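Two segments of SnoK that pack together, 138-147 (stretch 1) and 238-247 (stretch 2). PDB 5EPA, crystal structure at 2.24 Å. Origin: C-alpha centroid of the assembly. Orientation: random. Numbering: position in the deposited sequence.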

# COMPACT_ATOMS: atom_id res chain seq x y z
N GLY A 138 -2.80 -10.55 -4.07
CA GLY A 138 -2.32 -11.04 -2.79
C GLY A 138 -3.14 -10.72 -1.53
O GLY A 138 -2.71 -11.03 -0.42
N LEU A 139 -4.32 -10.12 -1.69
CA LEU A 139 -5.22 -9.86 -0.57
C LEU A 139 -6.17 -11.02 -0.38
O LEU A 139 -6.79 -11.48 -1.33
CB LEU A 139 -6.04 -8.60 -0.79
CG LEU A 139 -5.26 -7.28 -0.60
CD1 LEU A 139 -6.06 -6.12 -1.13
CD2 LEU A 139 -4.87 -7.01 0.84
N PRO A 140 -6.26 -11.55 0.84
CA PRO A 140 -7.08 -12.74 1.13
C PRO A 140 -8.54 -12.35 1.36
O PRO A 140 -9.13 -12.65 2.41
CB PRO A 140 -6.44 -13.29 2.39
CG PRO A 140 -5.98 -12.05 3.12
CD PRO A 140 -5.56 -11.07 2.05
N LEU A 141 -9.11 -11.69 0.36
CA LEU A 141 -10.42 -11.09 0.43
C LEU A 141 -11.26 -11.36 -0.80
O LEU A 141 -10.73 -11.58 -1.87
CB LEU A 141 -10.31 -9.58 0.58
CG LEU A 141 -9.46 -9.09 1.74
CD1 LEU A 141 -9.38 -7.59 1.66
CD2 LEU A 141 -10.03 -9.48 3.10
N ASN A 142 -12.57 -11.45 -0.58
CA ASN A 142 -13.54 -11.43 -1.65
C ASN A 142 -14.08 -10.06 -1.70
O ASN A 142 -13.92 -9.27 -0.75
CB ASN A 142 -14.76 -12.27 -1.38
CG ASN A 142 -14.47 -13.73 -1.43
OD1 ASN A 142 -13.94 -14.20 -2.43
ND2 ASN A 142 -14.86 -14.48 -0.38
N GLU A 143 -14.77 -9.78 -2.79
CA GLU A 143 -15.72 -8.68 -2.78
C GLU A 143 -15.01 -7.33 -2.90
O GLU A 143 -15.41 -6.30 -2.29
CB GLU A 143 -16.60 -8.79 -1.52
CG GLU A 143 -17.99 -8.48 -1.88
CD GLU A 143 -18.60 -9.50 -2.83
OE1 GLU A 143 -18.47 -10.74 -2.63
OE2 GLU A 143 -19.24 -9.04 -3.79
N LEU A 144 -13.93 -7.33 -3.68
CA LEU A 144 -13.21 -6.04 -3.81
C LEU A 144 -13.70 -5.20 -4.94
O LEU A 144 -13.90 -5.67 -6.07
CB LEU A 144 -11.67 -6.03 -3.79
CG LEU A 144 -11.14 -6.94 -2.70
CD1 LEU A 144 -9.63 -6.88 -2.65
CD2 LEU A 144 -11.75 -6.58 -1.36
N SER A 145 -13.83 -3.93 -4.61
CA SER A 145 -14.33 -2.96 -5.52
C SER A 145 -13.52 -1.67 -5.42
O SER A 145 -12.86 -1.29 -6.38
CB SER A 145 -15.80 -2.76 -5.21
OG SER A 145 -16.36 -1.82 -6.08
N ALA A 146 -13.57 -1.01 -4.28
CA ALA A 146 -12.95 0.29 -4.12
C ALA A 146 -11.73 0.23 -3.24
O ALA A 146 -11.18 1.26 -2.88
CB ALA A 146 -13.96 1.27 -3.57
N THR A 147 -11.33 -0.97 -2.84
CA THR A 147 -10.16 -1.13 -2.00
C THR A 147 -8.95 -0.39 -2.60
O THR A 147 -8.65 -0.52 -3.80
CB THR A 147 -9.84 -2.61 -1.78
OG1 THR A 147 -10.88 -3.21 -1.02
CG2 THR A 147 -8.54 -2.82 -1.03
N VAL A 238 -0.86 1.53 4.07
CA VAL A 238 -2.11 1.21 4.75
C VAL A 238 -3.15 0.71 3.73
O VAL A 238 -3.47 1.44 2.80
CB VAL A 238 -2.69 2.45 5.46
CG1 VAL A 238 -3.95 2.07 6.23
CG2 VAL A 238 -1.69 3.02 6.39
N VAL A 239 -3.72 -0.48 3.94
CA VAL A 239 -4.73 -1.00 3.01
C VAL A 239 -6.09 -0.71 3.58
O VAL A 239 -6.41 -1.16 4.68
CB VAL A 239 -4.57 -2.49 2.77
CG1 VAL A 239 -5.67 -2.99 1.89
CG2 VAL A 239 -3.22 -2.79 2.14
N TYR A 240 -6.85 0.11 2.88
CA TYR A 240 -8.23 0.42 3.22
C TYR A 240 -9.14 -0.42 2.32
O TYR A 240 -9.17 -0.22 1.11
CB TYR A 240 -8.52 1.90 3.03
CG TYR A 240 -7.75 2.85 3.93
CD1 TYR A 240 -8.12 3.02 5.25
CD2 TYR A 240 -6.70 3.57 3.46
CE1 TYR A 240 -7.43 3.87 6.08
CE2 TYR A 240 -5.99 4.44 4.27
CZ TYR A 240 -6.35 4.59 5.58
OH TYR A 240 -5.66 5.46 6.41
N MET A 241 -9.85 -1.37 2.92
CA MET A 241 -10.66 -2.28 2.18
C MET A 241 -12.10 -1.82 2.16
O MET A 241 -12.53 -1.04 2.99
CB MET A 241 -10.56 -3.68 2.75
CG MET A 241 -11.13 -3.85 4.17
SD MET A 241 -10.86 -5.49 4.83
CE MET A 241 -11.37 -5.18 6.53
N ASP A 242 -12.85 -2.33 1.21
CA ASP A 242 -14.29 -2.16 1.19
C ASP A 242 -14.86 -2.57 2.55
O ASP A 242 -14.46 -3.60 3.13
CB ASP A 242 -14.88 -3.04 0.09
CG ASP A 242 -14.37 -2.65 -1.32
OD1 ASP A 242 -15.00 -1.77 -1.95
OD2 ASP A 242 -13.37 -3.23 -1.83
N ALA A 243 -15.80 -1.78 3.06
CA ALA A 243 -16.31 -1.99 4.42
C ALA A 243 -17.07 -3.30 4.65
O ALA A 243 -17.32 -3.70 5.79
CB ALA A 243 -17.17 -0.82 4.83
N ASP A 244 -17.46 -3.96 3.56
CA ASP A 244 -18.19 -5.24 3.63
C ASP A 244 -17.33 -6.38 3.09
O ASP A 244 -17.84 -7.45 2.77
CB ASP A 244 -19.53 -5.16 2.86
CG ASP A 244 -19.33 -4.90 1.34
OD1 ASP A 244 -18.19 -4.73 0.84
OD2 ASP A 244 -20.34 -4.89 0.60
N ALA A 245 -16.03 -6.19 3.03
CA ALA A 245 -15.10 -7.26 2.63
C ALA A 245 -15.17 -8.50 3.49
O ALA A 245 -15.37 -8.42 4.70
CB ALA A 245 -13.69 -6.76 2.64
N THR A 246 -15.04 -9.66 2.84
CA THR A 246 -15.08 -10.95 3.51
C THR A 246 -13.81 -11.74 3.27
O THR A 246 -13.03 -11.41 2.34
CB THR A 246 -16.26 -11.80 3.07
OG1 THR A 246 -16.16 -12.08 1.68
CG2 THR A 246 -17.60 -11.12 3.37
N TYR A 247 -13.59 -12.78 4.09
CA TYR A 247 -12.34 -13.55 4.08
C TYR A 247 -12.31 -14.63 2.98
O TYR A 247 -13.27 -15.35 2.73
CB TYR A 247 -12.09 -14.21 5.43
CG TYR A 247 -11.00 -15.23 5.42
CD1 TYR A 247 -9.74 -14.94 4.91
CD2 TYR A 247 -11.23 -16.50 5.89
CE1 TYR A 247 -8.75 -15.90 4.87
CE2 TYR A 247 -10.24 -17.47 5.87
CZ TYR A 247 -9.01 -17.16 5.34
OH TYR A 247 -8.05 -18.13 5.35

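The second stretch enters in a strand that began earlier in the chain and runs to Asp242, turns through a type I beta turn from Asp242 to Ala245, closed by a hydrogen bond from Ala245 N to Asp242 O (3.0 Å), and resumes a weakly bonded strand at about Thr246 and Tyr247. There it meets Leu141 and Asn142 of the first stretch in antiparallel register, Leu141 facing Tyr247 with their CA atoms 4.8 Å apart and Asn142 facing Thr246 with theirs 5.4 Å apart. The pairing is slight: Asn142 N donates to Thr246 O at 3.0 Å and 163°, and the same oxygen receives a CA-H...O contact from Leu141 CA at 3.3 Å. Beyond it the first stretch continues as a loop until Thr147 comes alongside Met241, CA to CA 4.4 Å, where Thr147 CA makes a second CA-H...O contact with Tyr240 O at 3.4 Å.

A carboxylate can organise a loop by accepting several of its backbone amides, and Asp242 of SnoK is a compact example. Its CA-to-CB bond points sideways, but the carboxylate at its end comes nearer to the first stretch and takes bonds from three successive residues. Ser145 N donates to Asp242 OD2 (2.9 Å) and Ala146 N to Asp242 OD1 (2.8 Å), both nearly straight, so each oxygen has a well-aligned amide. The hydroxyl of Thr147 adds a short bond, Thr147 OG1 to Asp242 OD2 at 2.6 Å, while Thr147 N reaches the same oxygen only weakly, at 3.2 Å and 130°. Such a cluster of donors suits a buried aspartate, and it ties the loop to the start of the turn.

Where the strands pair, the side chains of Asn142 and Thr246 lie on the same face of the sheet, and Asn142 ND2 makes a weak hydrogen bond to Thr246 OG1 at 3.4 Å. Those of Leu141 and Tyr247 diverge. Leu141 CD1 instead approaches Met241 SD (4.1 Å) and Ala245 CB (4.5 Å), and Leu144 CD2 lies 4.4 Å from that same Ala245 CB, so two leucines converge on one small methyl. Tyr247 points away at CA-to-CB, yet its ring returns to Pro140, with CE1 of Tyr247 4.3 Å from CB of Pro140. Near the other end of the contact, Val239 CG1 touches both Thr147 CG2 (4.1 Å) and Leu139 CD2 (4.2 Å), an apolar patch joined to the carboxylate cluster through Thr147, which takes part in both.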